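Local coordinates for protein prephenate dehydratase (Arthrobacter aurescens, PDB 3MWB) that probably catalyses the decarboxylating dehydration of prephenate to phenylpyruvate in L-phenylalanine biosynthesis, and binds L-phenylalanine in its ACT-domain region, at residues L87-F92 with D179-F184; V57-S62 with R183-S188; N39-L44 with L71-T76; T91-A96 with A154-L159; V204-P209 with P272-L277. All coordinates share one frame; numbering follows the deposited sequence. Where two conformers were deposited one is given.

Five contacts illustrate how backbone pairing and side-chain packing divide the work of a fold. Contacts 1 and 2 join strand 181-188 to its two neighbours, 81-89 and 54-60; contact 1 is only partly buried, contact 2 buried near the centre of the chain. Contact 3, between helices 40-48 and 67-73, packs against contact 2 and relies chiefly on methyl groups, whereas the strand contacts add backbone hydrogen bonds. Contact 4 continues from contact 1 through T91 and F92 into a second sheet. Contact 5 belongs to the ACT region, its centre about 40 Å from that of contact 4; through R275 it touches the turn of contact 3.

Contact 1 of 5, residues L87-F92 with D179-F184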
# COMPACT_ATOMS: atom_id res chain seq x y z
N LEU A 87 19.91 -2.47 -28.06
CA LEU A 87 18.98 -3.54 -28.35
C LEU A 87 19.30 -4.01 -29.76
O LEU A 87 18.95 -3.31 -30.73
CB LEU A 87 17.54 -3.05 -28.26
CG LEU A 87 16.89 -3.05 -26.88
CD1 LEU A 87 15.60 -2.20 -26.90
CD2 LEU A 87 16.61 -4.47 -26.42
N VAL A 88 19.97 -5.16 -29.86
CA VAL A 88 20.50 -5.65 -31.13
C VAL A 88 19.70 -6.84 -31.67
O VAL A 88 19.71 -7.90 -31.05
CB VAL A 88 21.99 -6.06 -31.01
CG1 VAL A 88 22.54 -6.54 -32.36
CG2 VAL A 88 22.83 -4.89 -30.44
N PRO A 89 19.01 -6.66 -32.83
CA PRO A 89 18.29 -7.74 -33.53
C PRO A 89 19.18 -8.97 -33.79
O PRO A 89 20.34 -8.82 -34.20
CB PRO A 89 17.86 -7.08 -34.86
CG PRO A 89 17.73 -5.62 -34.51
CD PRO A 89 18.84 -5.36 -33.50
N ILE A 90 18.64 -10.15 -33.52
CA ILE A 90 19.39 -11.39 -33.63
C ILE A 90 19.07 -12.02 -34.99
O ILE A 90 17.90 -12.23 -35.31
CB ILE A 90 19.04 -12.38 -32.49
CG1 ILE A 90 19.40 -11.79 -31.12
CG2 ILE A 90 19.76 -13.72 -32.70
CD1 ILE A 90 18.70 -12.48 -29.94
N THR A 91 20.11 -12.30 -35.76
CA THR A 91 20.00 -12.97 -37.04
C THR A 91 20.96 -14.16 -37.03
O THR A 91 22.14 -13.99 -36.68
CB THR A 91 20.37 -11.99 -38.17
OG1 THR A 91 19.42 -10.92 -38.19
CG2 THR A 91 20.36 -12.67 -39.54
N PHE A 92 20.49 -15.34 -37.37
CA PHE A 92 21.35 -16.51 -37.34
C PHE A 92 21.72 -16.96 -38.76
O PHE A 92 20.87 -16.98 -39.64
CB PHE A 92 20.68 -17.68 -36.63
CG PHE A 92 20.51 -17.48 -35.15
CD1 PHE A 92 21.60 -17.57 -34.28
CD2 PHE A 92 19.24 -17.25 -34.62
CE1 PHE A 92 21.43 -17.40 -32.90
CE2 PHE A 92 19.06 -17.09 -33.22
CZ PHE A 92 20.16 -17.17 -32.38
N ASP A 179 11.26 -11.07 -33.88
CA ASP A 179 11.48 -9.95 -32.97
C ASP A 179 12.62 -10.19 -31.99
O ASP A 179 12.81 -9.41 -31.06
CB ASP A 179 10.20 -9.67 -32.17
CG ASP A 179 9.03 -9.26 -33.05
OD1 ASP A 179 9.16 -9.22 -34.30
OD2 ASP A 179 7.96 -8.99 -32.48
N ALA A 180 13.38 -11.26 -32.18
CA ALA A 180 14.47 -11.59 -31.25
C ALA A 180 15.52 -10.48 -31.18
O ALA A 180 16.06 -10.05 -32.21
CB ALA A 180 15.14 -12.89 -31.67
N VAL A 181 15.80 -10.02 -29.96
CA VAL A 181 16.84 -9.01 -29.74
C VAL A 181 17.56 -9.32 -28.45
O VAL A 181 16.96 -9.88 -27.54
CB VAL A 181 16.28 -7.57 -29.64
CG1 VAL A 181 15.62 -7.13 -30.97
CG2 VAL A 181 15.29 -7.45 -28.46
N THR A 182 18.84 -8.95 -28.39
CA THR A 182 19.59 -9.02 -27.14
C THR A 182 19.77 -7.61 -26.59
O THR A 182 20.06 -6.67 -27.33
CB THR A 182 20.97 -9.69 -27.36
OG1 THR A 182 20.78 -11.00 -27.90
CG2 THR A 182 21.78 -9.80 -26.03
N ARG A 183 19.56 -7.47 -25.29
CA ARG A 183 19.81 -6.21 -24.65
C ARG A 183 21.21 -6.27 -24.04
O ARG A 183 21.56 -7.24 -23.35
CB ARG A 183 18.76 -5.93 -23.59
CG ARG A 183 18.66 -4.47 -23.19
CD ARG A 183 17.56 -4.23 -22.17
NE ARG A 183 17.95 -3.06 -21.43
CZ ARG A 183 18.23 -3.01 -20.13
NH1 ARG A 183 18.07 -4.07 -19.35
NH2 ARG A 183 18.61 -1.88 -19.62
N PHE A 184 22.01 -5.27 -24.36
CA PHE A 184 23.35 -5.12 -23.81
C PHE A 184 23.44 -3.82 -23.01
O PHE A 184 22.66 -2.89 -23.23
CB PHE A 184 24.39 -5.06 -24.95
CG PHE A 184 24.46 -6.30 -25.80
CD1 PHE A 184 23.62 -6.46 -26.92
CD2 PHE A 184 25.40 -7.30 -25.52
CE1 PHE A 184 23.70 -7.59 -27.73
CE2 PHE A 184 25.50 -8.45 -26.31
CZ PHE A 184 24.64 -8.59 -27.43
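V88 and T182 exchange two backbone hydrogen bonds, V88 N to T182 O at 2.9 Å and T182 N to V88 O at 3.0 Å, which set the antiparallel register. The pairing extends past the strand ends, where I90 N donates to A180 O at 2.9 Å. The non-hydrogen-bonded pairs L87 with R183 and P89 with V181 flank V88-T182, accompanied by CA-H...O contacts such as V181 CA to V88 O at 3.3 Å.

Apolar packing differs on the two faces. Beside P89, L87 CD2 meets V181 CG2 at 3.8 Å and also rests on CB and CG of R183. On the other face V88 CG2 comes obliquely to F184 CE1 at 3.9 Å, while the methyl of T182 lies over one face of the same ring.

I90 crosses T182 at about a right angle. Its chi2 of 162° extends CD1 to T182 OG1 at 3.3 Å, a packing contact; the hydroxyl's hydrogen bond goes to N61 O.

Strand 181-188 is thus held between strands 81-89 and 54-60. E85 takes the R183 guanidinium in a salt bridge, and helix 18-23 covers one face, F18 touching I90 and A22 touching both V88 and F184.

Contact 2 of 5, residues V57-S62 with R183-S188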
# COMPACT_ATOMS: atom_id res chain seq x y z
N VAL A 57 28.45 -5.75 -22.09
CA VAL A 57 28.01 -7.03 -21.55
C VAL A 57 26.51 -7.22 -21.77
O VAL A 57 25.77 -6.24 -21.77
CB VAL A 57 28.39 -7.19 -20.05
CG1 VAL A 57 29.92 -7.20 -19.88
CG2 VAL A 57 27.75 -6.08 -19.19
N PRO A 58 26.06 -8.48 -21.96
CA PRO A 58 24.64 -8.70 -22.20
C PRO A 58 23.85 -8.64 -20.90
O PRO A 58 24.39 -8.96 -19.83
CB PRO A 58 24.60 -10.12 -22.76
CG PRO A 58 25.75 -10.82 -22.09
CD PRO A 58 26.81 -9.75 -21.81
N ILE A 59 22.59 -8.23 -20.99
CA ILE A 59 21.74 -8.17 -19.80
C ILE A 59 20.37 -8.81 -19.99
O ILE A 59 19.67 -9.05 -19.01
CB ILE A 59 21.58 -6.72 -19.24
CG1 ILE A 59 21.02 -6.79 -17.80
CG2 ILE A 59 20.75 -5.85 -20.21
CD1 ILE A 59 21.07 -5.53 -16.95
N GLU A 60 19.99 -9.09 -21.24
CA GLU A 60 18.76 -9.84 -21.53
C GLU A 60 18.84 -10.55 -22.89
O GLU A 60 19.25 -9.96 -23.89
CB GLU A 60 17.52 -8.93 -21.45
CG GLU A 60 16.18 -9.63 -21.71
CD GLU A 60 15.51 -10.25 -20.47
OE1 GLU A 60 16.00 -10.05 -19.33
OE2 GLU A 60 14.46 -10.93 -20.62
N ASN A 61 18.44 -11.83 -22.91
CA ASN A 61 18.24 -12.60 -24.14
C ASN A 61 19.51 -12.78 -24.94
O ASN A 61 19.53 -12.55 -26.15
CB ASN A 61 17.16 -11.96 -25.03
CG ASN A 61 15.77 -11.95 -24.40
OD1 ASN A 61 15.50 -12.70 -23.46
ND2 ASN A 61 14.88 -11.10 -24.92
N SER A 62 20.58 -13.19 -24.24
CA SER A 62 21.90 -13.37 -24.82
C SER A 62 22.02 -14.74 -25.48
O SER A 62 21.76 -15.79 -24.85
CB SER A 62 22.98 -13.23 -23.75
OG SER A 62 24.25 -13.55 -24.29
N ARG A 183 19.56 -7.47 -25.29
CA ARG A 183 19.81 -6.21 -24.65
C ARG A 183 21.21 -6.27 -24.04
O ARG A 183 21.56 -7.24 -23.35
CB ARG A 183 18.76 -5.93 -23.59
CG ARG A 183 18.66 -4.47 -23.19
CD ARG A 183 17.56 -4.23 -22.17
NE ARG A 183 17.95 -3.06 -21.43
CZ ARG A 183 18.23 -3.01 -20.13
NH1 ARG A 183 18.07 -4.07 -19.35
NH2 ARG A 183 18.61 -1.88 -19.62
N PHE A 184 22.01 -5.27 -24.36
CA PHE A 184 23.35 -5.12 -23.81
C PHE A 184 23.44 -3.82 -23.01
O PHE A 184 22.66 -2.89 -23.23
CB PHE A 184 24.39 -5.06 -24.95
CG PHE A 184 24.46 -6.30 -25.80
CD1 PHE A 184 23.62 -6.46 -26.92
CD2 PHE A 184 25.40 -7.30 -25.52
CE1 PHE A 184 23.70 -7.59 -27.73
CE2 PHE A 184 25.50 -8.45 -26.31
CZ PHE A 184 24.64 -8.59 -27.43
N ILE A 185 24.43 -3.75 -22.11
CA ILE A 185 24.74 -2.52 -21.41
C ILE A 185 26.23 -2.22 -21.51
O ILE A 185 27.06 -3.13 -21.55
CB ILE A 185 24.26 -2.52 -19.91
CG1 ILE A 185 24.75 -3.77 -19.17
CG2 ILE A 185 22.74 -2.35 -19.84
CD1 ILE A 185 24.54 -3.76 -17.67
N LEU A 186 26.55 -0.95 -21.61
CA LEU A 186 27.94 -0.50 -21.64
C LEU A 186 28.23 0.15 -20.29
O LEU A 186 27.58 1.10 -19.91
CB LEU A 186 28.15 0.52 -22.77
CG LEU A 186 29.57 0.98 -23.12
CD1 LEU A 186 30.42 -0.17 -23.70
CD2 LEU A 186 29.50 2.13 -24.14
N VAL A 187 29.20 -0.39 -19.58
CA VAL A 187 29.39 -0.04 -18.19
C VAL A 187 30.75 0.62 -17.95
O VAL A 187 31.76 0.08 -18.36
CB VAL A 187 29.25 -1.30 -17.32
CG1 VAL A 187 29.37 -0.94 -15.87
CG2 VAL A 187 27.88 -1.97 -17.60
N SER A 188 30.78 1.76 -17.27
CA SER A 188 32.05 2.44 -16.96
C SER A 188 32.19 2.68 -15.46
O SER A 188 31.26 2.38 -14.69
CB SER A 188 32.12 3.78 -17.70
OG SER A 188 31.99 3.60 -19.09
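R183 O is gripped by two successive amides, I59 N at 2.8 Å and E60 N at 3.2 Å, both arriving from the same face of its carbonyl plane. R183 N repays E60 O with a bond of 2.9 Å. Farther along, V57 and I185 form a regular hydrogen-bonded pair, with I185 N to V57 O at 2.8 Å and the reciprocal V57 N to I185 O at 3.0 Å.

Packing spreads from this polar core. I59 lies alongside R183, pointing the same way. Its chi1 of -164° sends CG1 anti to the backbone N and leaves CG2 over one face of the guanidinium that E85 pairs with, 3.3 Å from R183 NH1. CD1 of I59 goes on to CD1 of I185 at 4.0 Å, and V57 CG2 packs on I185 CG1 at 3.8 Å. P58 CA approaches the F184 ring obliquely, with CB near CE2, whereas E60 reaches P237 of the second subunit.

Two residues facing one, I59 and E60 opposite R183, make a classic beta bulge. It shifts the register by one where strands 54-60 and 181-188 meet in the mixed sheet of the dehydratase region, a member of the periplasmic-binding-protein clan.

Contact 3 of 5, residues N39-L44 with L71-T76; sequences NVNTAL and LDAIAT
N41 and A73 bring their CA atoms to 6.2 Å, where the first turn of helix 40-48 passes the last turn of helix 67-73 and the chain leaves the latter through a type I turn from A73 to T76.

The methyl of A73 is the meeting point. L44 CD1 presses on A73 CB at 3.5 Å, tighter than usual for two carbons, and V40 CG1 comes to the same CB at 4.1 Å. The two residues lie one helical turn apart, so their branches reach the methyl from successive turns. In L44, chi1 of -65° sets CG beside the backbone N, and chi2 of 174° carries CD1 outward to A73. The same CD1 also touches I74 CG2 at 4.0 Å, the two side chains crossing at a slant.

Polar groups find partners within their own segment or outside the contact. N39, at the N-cap of its helix, accepts T42 N on OD1 at 2.8 Å, and T42 OG1 donates to the same oxygen at 2.9 Å from above the amide plane. At the end of helix 67-73, A73 O accepts from R48 NH2. V40 also packs on V57 and P58, and L44 on A55, so the pair lies against strand 54-60, while N39 and N41 meet A116 and R119 of the second subunit.

With mainly apolar packing between the segments and 138 Å² buried, the contact rests on van der Waals packing about one methyl: the small side chain of A73 lets the helices come close, and directional bonds stay within each helix or go to other residues.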
# COMPACT_ATOMS: atom_id res chain seq x y z
N ASN A 39 35.04 -13.87 -19.51
CA ASN A 39 33.72 -13.80 -18.91
C ASN A 39 33.32 -12.38 -18.55
O ASN A 39 34.11 -11.44 -18.69
CB ASN A 39 33.59 -14.78 -17.71
CG ASN A 39 34.63 -14.56 -16.65
OD1 ASN A 39 35.04 -13.43 -16.38
ND2 ASN A 39 35.08 -15.65 -16.01
N VAL A 40 32.06 -12.22 -18.14
CA VAL A 40 31.58 -10.92 -17.72
C VAL A 40 32.40 -10.29 -16.59
O VAL A 40 32.70 -9.09 -16.65
CB VAL A 40 30.04 -10.95 -17.40
CG1 VAL A 40 29.64 -9.79 -16.51
CG2 VAL A 40 29.26 -10.95 -18.71
N ASN A 41 32.75 -11.07 -15.56
CA ASN A 41 33.51 -10.49 -14.46
C ASN A 41 34.85 -9.94 -14.93
O ASN A 41 35.19 -8.82 -14.59
CB ASN A 41 33.71 -11.44 -13.28
CG ASN A 41 34.16 -10.68 -12.02
OD1 ASN A 41 33.44 -9.79 -11.52
ND2 ASN A 41 35.37 -10.98 -11.53
N THR A 42 35.57 -10.72 -15.74
CA THR A 42 36.86 -10.29 -16.30
C THR A 42 36.71 -9.02 -17.12
O THR A 42 37.56 -8.12 -17.04
CB THR A 42 37.51 -11.42 -17.13
OG1 THR A 42 37.80 -12.51 -16.25
CG2 THR A 42 38.82 -10.95 -17.75
N ALA A 43 35.62 -8.92 -17.89
CA ALA A 43 35.35 -7.70 -18.67
C ALA A 43 35.23 -6.49 -17.74
O ALA A 43 35.83 -5.43 -17.99
CB ALA A 43 34.07 -7.84 -19.53
N LEU A 44 34.44 -6.65 -16.68
CA LEU A 44 34.18 -5.55 -15.75
C LEU A 44 35.39 -5.22 -14.88
O LEU A 44 35.65 -4.05 -14.55
CB LEU A 44 32.95 -5.85 -14.88
CG LEU A 44 31.61 -5.94 -15.64
CD1 LEU A 44 30.48 -6.40 -14.72
CD2 LEU A 44 31.20 -4.63 -16.29
N LEU A 71 24.14 -9.59 -14.03
CA LEU A 71 23.26 -9.14 -12.96
C LEU A 71 23.95 -9.27 -11.61
O LEU A 71 23.79 -8.41 -10.75
CB LEU A 71 21.96 -9.94 -12.97
CG LEU A 71 21.11 -9.82 -14.24
CD1 LEU A 71 19.90 -10.75 -14.13
CD2 LEU A 71 20.66 -8.37 -14.43
N ASP A 72 24.73 -10.32 -11.42
CA ASP A 72 25.43 -10.49 -10.14
C ASP A 72 26.63 -9.56 -10.06
O ASP A 72 26.90 -8.96 -9.01
CB ASP A 72 25.81 -11.97 -9.94
CG ASP A 72 24.60 -12.84 -9.64
OD1 ASP A 72 23.52 -12.28 -9.35
OD2 ASP A 72 24.73 -14.09 -9.67
N ALA A 73 27.34 -9.41 -11.17
CA ALA A 73 28.60 -8.64 -11.17
C ALA A 73 28.41 -7.15 -10.84
O ALA A 73 29.20 -6.55 -10.09
CB ALA A 73 29.33 -8.81 -12.49
N ILE A 74 27.34 -6.57 -11.39
CA ILE A 74 27.07 -5.13 -11.22
C ILE A 74 26.41 -4.81 -9.89
O ILE A 74 26.18 -3.64 -9.57
CB ILE A 74 26.23 -4.55 -12.40
CG1 ILE A 74 24.81 -5.14 -12.41
CG2 ILE A 74 26.94 -4.82 -13.73
CD1 ILE A 74 23.87 -4.47 -13.42
N ALA A 75 26.12 -5.85 -9.11
CA ALA A 75 25.42 -5.71 -7.83
C ALA A 75 26.37 -5.69 -6.65
O ALA A 75 25.94 -5.51 -5.51
CB ALA A 75 24.45 -6.83 -7.65
N THR A 76 27.66 -5.89 -6.90
CA THR A 76 28.63 -5.95 -5.79
C THR A 76 29.94 -5.39 -6.26
O THR A 76 30.20 -5.38 -7.45
CB THR A 76 28.91 -7.39 -5.29
OG1 THR A 76 29.10 -8.27 -6.41
CG2 THR A 76 27.79 -7.91 -4.42

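Contact 4 of 5, residues T91-A96 with A154-L159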
# COMPACT_ATOMS: atom_id res chain seq x y z
N THR A 91 20.11 -12.30 -35.76
CA THR A 91 20.00 -12.97 -37.04
C THR A 91 20.96 -14.16 -37.03
O THR A 91 22.14 -13.99 -36.68
CB THR A 91 20.37 -11.99 -38.17
OG1 THR A 91 19.42 -10.92 -38.19
CG2 THR A 91 20.36 -12.67 -39.54
N PHE A 92 20.49 -15.34 -37.37
CA PHE A 92 21.35 -16.51 -37.34
C PHE A 92 21.72 -16.96 -38.76
O PHE A 92 20.87 -16.98 -39.64
CB PHE A 92 20.68 -17.68 -36.63
CG PHE A 92 20.51 -17.48 -35.15
CD1 PHE A 92 21.60 -17.57 -34.28
CD2 PHE A 92 19.24 -17.25 -34.62
CE1 PHE A 92 21.43 -17.40 -32.90
CE2 PHE A 92 19.06 -17.09 -33.22
CZ PHE A 92 20.16 -17.17 -32.38
N VAL A 93 22.98 -17.32 -38.97
CA VAL A 93 23.40 -17.94 -40.21
C VAL A 93 23.91 -19.36 -39.93
O VAL A 93 24.45 -19.65 -38.84
CB VAL A 93 24.48 -17.13 -40.97
CG1 VAL A 93 23.93 -15.76 -41.39
CG2 VAL A 93 25.74 -16.97 -40.16
N LEU A 94 23.72 -20.23 -40.92
CA LEU A 94 24.27 -21.57 -40.90
C LEU A 94 25.54 -21.57 -41.74
O LEU A 94 25.52 -21.14 -42.91
CB LEU A 94 23.27 -22.61 -41.44
CG LEU A 94 23.79 -24.07 -41.46
CD1 LEU A 94 23.80 -24.68 -40.06
CD2 LEU A 94 22.97 -24.93 -42.42
N VAL A 95 26.62 -22.06 -41.16
CA VAL A 95 27.94 -21.84 -41.70
C VAL A 95 28.69 -23.17 -41.84
O VAL A 95 28.47 -24.10 -41.06
CB VAL A 95 28.69 -20.76 -40.82
CG1 VAL A 95 29.68 -21.37 -39.84
CG2 VAL A 95 29.32 -19.70 -41.67
N ALA A 96 29.53 -23.28 -42.87
CA ALA A 96 30.33 -24.49 -43.12
C ALA A 96 31.53 -24.16 -44.01
O ALA A 96 31.59 -23.08 -44.59
CB ALA A 96 29.47 -25.58 -43.77
N ALA A 154 28.05 -24.90 -38.33
CA ALA A 154 27.85 -24.11 -37.12
C ALA A 154 26.75 -23.06 -37.33
O ALA A 154 26.45 -22.68 -38.46
CB ALA A 154 29.15 -23.45 -36.67
N ILE A 155 26.12 -22.65 -36.24
CA ILE A 155 25.14 -21.59 -36.26
C ILE A 155 25.73 -20.44 -35.48
O ILE A 155 26.11 -20.59 -34.31
CB ILE A 155 23.80 -22.04 -35.64
CG1 ILE A 155 23.20 -23.18 -36.47
CG2 ILE A 155 22.83 -20.87 -35.59
CD1 ILE A 155 21.99 -23.84 -35.83
N CYS A 156 25.83 -19.29 -36.14
CA CYS A 156 26.57 -18.18 -35.60
C CYS A 156 26.02 -16.84 -36.12
O CYS A 156 25.01 -16.82 -36.83
CB CYS A 156 28.04 -18.33 -35.99
SG CYS A 156 28.27 -18.38 -37.77
N ALA A 157 26.71 -15.76 -35.77
CA ALA A 157 26.39 -14.40 -36.23
C ALA A 157 26.86 -14.14 -37.66
O ALA A 157 27.83 -14.74 -38.12
CB ALA A 157 27.00 -13.35 -35.26
N PRO A 158 26.16 -13.24 -38.38
CA PRO A 158 26.69 -12.79 -39.66
C PRO A 158 28.10 -12.19 -39.55
O PRO A 158 28.89 -12.33 -40.48
CB PRO A 158 25.67 -11.73 -40.11
CG PRO A 158 24.39 -12.20 -39.52
CD PRO A 158 24.78 -12.75 -38.16
N LEU A 159 28.40 -11.55 -38.42
CA LEU A 159 29.72 -10.95 -38.19
C LEU A 159 30.86 -11.92 -38.52
O LEU A 159 31.71 -11.61 -39.37
CB LEU A 159 29.88 -10.43 -36.74
CG LEU A 159 31.28 -9.94 -36.33
CD1 LEU A 159 31.80 -8.83 -37.27
CD2 LEU A 159 31.35 -9.47 -34.88
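V93 and C156 pair as antiparallel neighbours in the second mixed sheet of a dehydratase region related to periplasmic binding proteins, where strand 93-96 runs against strand 154-156. Four backbone hydrogen bonds join them. V93 N donates to C156 O at 3.0 Å in an almost straight line (179°), and V95 N to A154 O at 2.8 Å; C156 N and A154 N return bonds to V93 O and V95 O.

Apolar contacts divide between the two faces. On the side of V93 and V95, chi1 of 59° places C156 SG between the backbone N and the carbonyl carbon, where it meets V93 CG2 at 3.8 Å and V95 CB at 3.9 Å. On the opposite side I155 CG2 comes obliquely to the F92 ring, 3.8 Å from CD1, and I155 CG1 packs on L94 CD1. F92 also meets the ring of F18. V95 lies close to A161 and L167, residues of a magnesium site, though no magnesium is bound to this chain.

Where strand gives way to helix 158-163, with A157 at the N-cap, the P158 ring packs on V93 through CG to CG1 at 4.0 Å. T91 O, buried and without a polar partner, faces P158 CD at 3.3 Å.

Contact 5 of 5, residues V204-P209 with P272-L277; sequences VVVPLP and PATRFL
In V206, chi1 of -172° sets CG1 anti to the backbone N, and in T274 chi1 of -69° sets OG1 anti to the carbonyl carbon; the two side chains lie side by side, pointing the same way. CG1 of V206 is 3.6 Å from OG1 of T274, and the hydroxyl itself bonds to S271 O. A chi1 of 168° puts V205 CG1 anti to the backbone N; the other branch, CG2, lies beside that N and meets L277 CD2 at 3.9 Å, the side chains crossing at a slant.

The backbone pairing centres on V205 and R275: V205 N to R275 O at 3.0 Å and R275 N to V205 O at 2.9 Å. V204 CA adds a CA-H...O contact to R275 O at 3.3 Å.

Strands 200-207 and 275-281 are the first and last of the beta-alpha-beta-beta-alpha-beta order of an ACT domain, adjacent in its antiparallel sheet. Next along the chain, L208 touches a bound phenylalanine.

The guanidinium of R275 leaves the sheet for G77 O. V204 turns instead to helices 215-224 and 258-270, touching F223 and L264. Farther along, P207 CG packs on A273 O at 3.6 Å, and T274 meets W305 of the third subunit.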
# COMPACT_ATOMS: atom_id res chain seq x y z
N VAL A 204 19.08 0.74 -10.63
CA VAL A 204 19.55 0.63 -9.25
C VAL A 204 19.59 -0.82 -8.78
O VAL A 204 18.89 -1.69 -9.31
CB VAL A 204 18.67 1.41 -8.25
CG1 VAL A 204 18.82 2.89 -8.45
CG2 VAL A 204 17.17 0.97 -8.34
N VAL A 205 20.42 -1.08 -7.77
CA VAL A 205 20.41 -2.38 -7.12
C VAL A 205 20.11 -2.13 -5.67
O VAL A 205 20.84 -1.37 -5.01
CB VAL A 205 21.77 -3.12 -7.28
CG1 VAL A 205 21.82 -4.37 -6.33
CG2 VAL A 205 21.99 -3.52 -8.74
N VAL A 206 19.02 -2.72 -5.18
CA VAL A 206 18.55 -2.46 -3.81
C VAL A 206 18.65 -3.73 -2.96
O VAL A 206 17.92 -4.71 -3.21
CB VAL A 206 17.09 -1.89 -3.77
CG1 VAL A 206 16.70 -1.44 -2.35
CG2 VAL A 206 16.94 -0.74 -4.81
N PRO A 207 19.55 -3.72 -1.97
CA PRO A 207 19.67 -4.80 -1.00
C PRO A 207 18.44 -4.81 -0.10
O PRO A 207 17.98 -3.76 0.35
CB PRO A 207 20.92 -4.43 -0.19
CG PRO A 207 21.68 -3.46 -1.06
CD PRO A 207 20.61 -2.70 -1.79
N LEU A 208 17.90 -5.99 0.15
CA LEU A 208 16.83 -6.16 1.10
C LEU A 208 17.38 -6.16 2.53
O LEU A 208 18.21 -7.01 2.87
CB LEU A 208 16.07 -7.45 0.81
CG LEU A 208 14.80 -7.76 1.59
CD1 LEU A 208 13.70 -6.75 1.29
CD2 LEU A 208 14.35 -9.15 1.26
N PRO A 209 16.92 -5.22 3.39
CA PRO A 209 17.41 -5.19 4.77
C PRO A 209 16.80 -6.28 5.65
O PRO A 209 17.49 -6.81 6.52
CB PRO A 209 16.98 -3.81 5.27
CG PRO A 209 16.56 -3.04 4.04
CD PRO A 209 16.05 -4.07 3.09
N PRO A 272 20.22 1.86 2.95
CA PRO A 272 21.37 2.76 2.73
C PRO A 272 22.50 2.19 1.85
O PRO A 272 23.32 2.96 1.32
CB PRO A 272 21.90 3.02 4.16
CG PRO A 272 20.76 2.74 5.05
CD PRO A 272 19.93 1.67 4.39
N ALA A 273 22.56 0.86 1.69
CA ALA A 273 23.55 0.28 0.79
C ALA A 273 23.08 0.18 -0.67
O ALA A 273 23.70 -0.51 -1.46
CB ALA A 273 24.05 -1.09 1.31
N THR A 274 21.98 0.86 -1.02
CA THR A 274 21.52 0.92 -2.42
C THR A 274 22.64 1.39 -3.36
O THR A 274 23.38 2.33 -3.04
CB THR A 274 20.25 1.81 -2.57
OG1 THR A 274 19.15 1.16 -1.92
CG2 THR A 274 19.87 2.05 -4.02
N ARG A 275 22.77 0.72 -4.51
CA ARG A 275 23.78 1.08 -5.48
C ARG A 275 23.08 1.80 -6.63
O ARG A 275 22.05 1.34 -7.15
CB ARG A 275 24.49 -0.15 -6.02
CG ARG A 275 25.25 -0.95 -4.97
CD ARG A 275 25.71 -2.27 -5.54
NE ARG A 275 26.76 -2.14 -6.55
CZ ARG A 275 28.07 -2.19 -6.28
NH1 ARG A 275 28.50 -2.34 -5.05
NH2 ARG A 275 28.96 -2.08 -7.27
N PHE A 276 23.66 2.92 -7.01
CA PHE A 276 23.18 3.64 -8.19
C PHE A 276 23.96 3.18 -9.42
O PHE A 276 25.20 3.28 -9.46
CB PHE A 276 23.27 5.15 -7.98
CG PHE A 276 22.81 5.96 -9.18
CD1 PHE A 276 21.45 6.12 -9.46
CD2 PHE A 276 23.75 6.56 -10.01
CE1 PHE A 276 21.03 6.85 -10.54
CE2 PHE A 276 23.33 7.30 -11.11
CZ PHE A 276 21.97 7.45 -11.37
N LEU A 277 23.23 2.68 -10.42
CA LEU A 277 23.84 2.12 -11.66
C LEU A 277 23.65 3.00 -12.92
O LEU A 277 23.82 2.55 -14.05
CB LEU A 277 23.32 0.70 -11.90
CG LEU A 277 24.00 -0.50 -11.23
CD1 LEU A 277 25.42 -0.62 -11.76
CD2 LEU A 277 24.03 -0.38 -9.73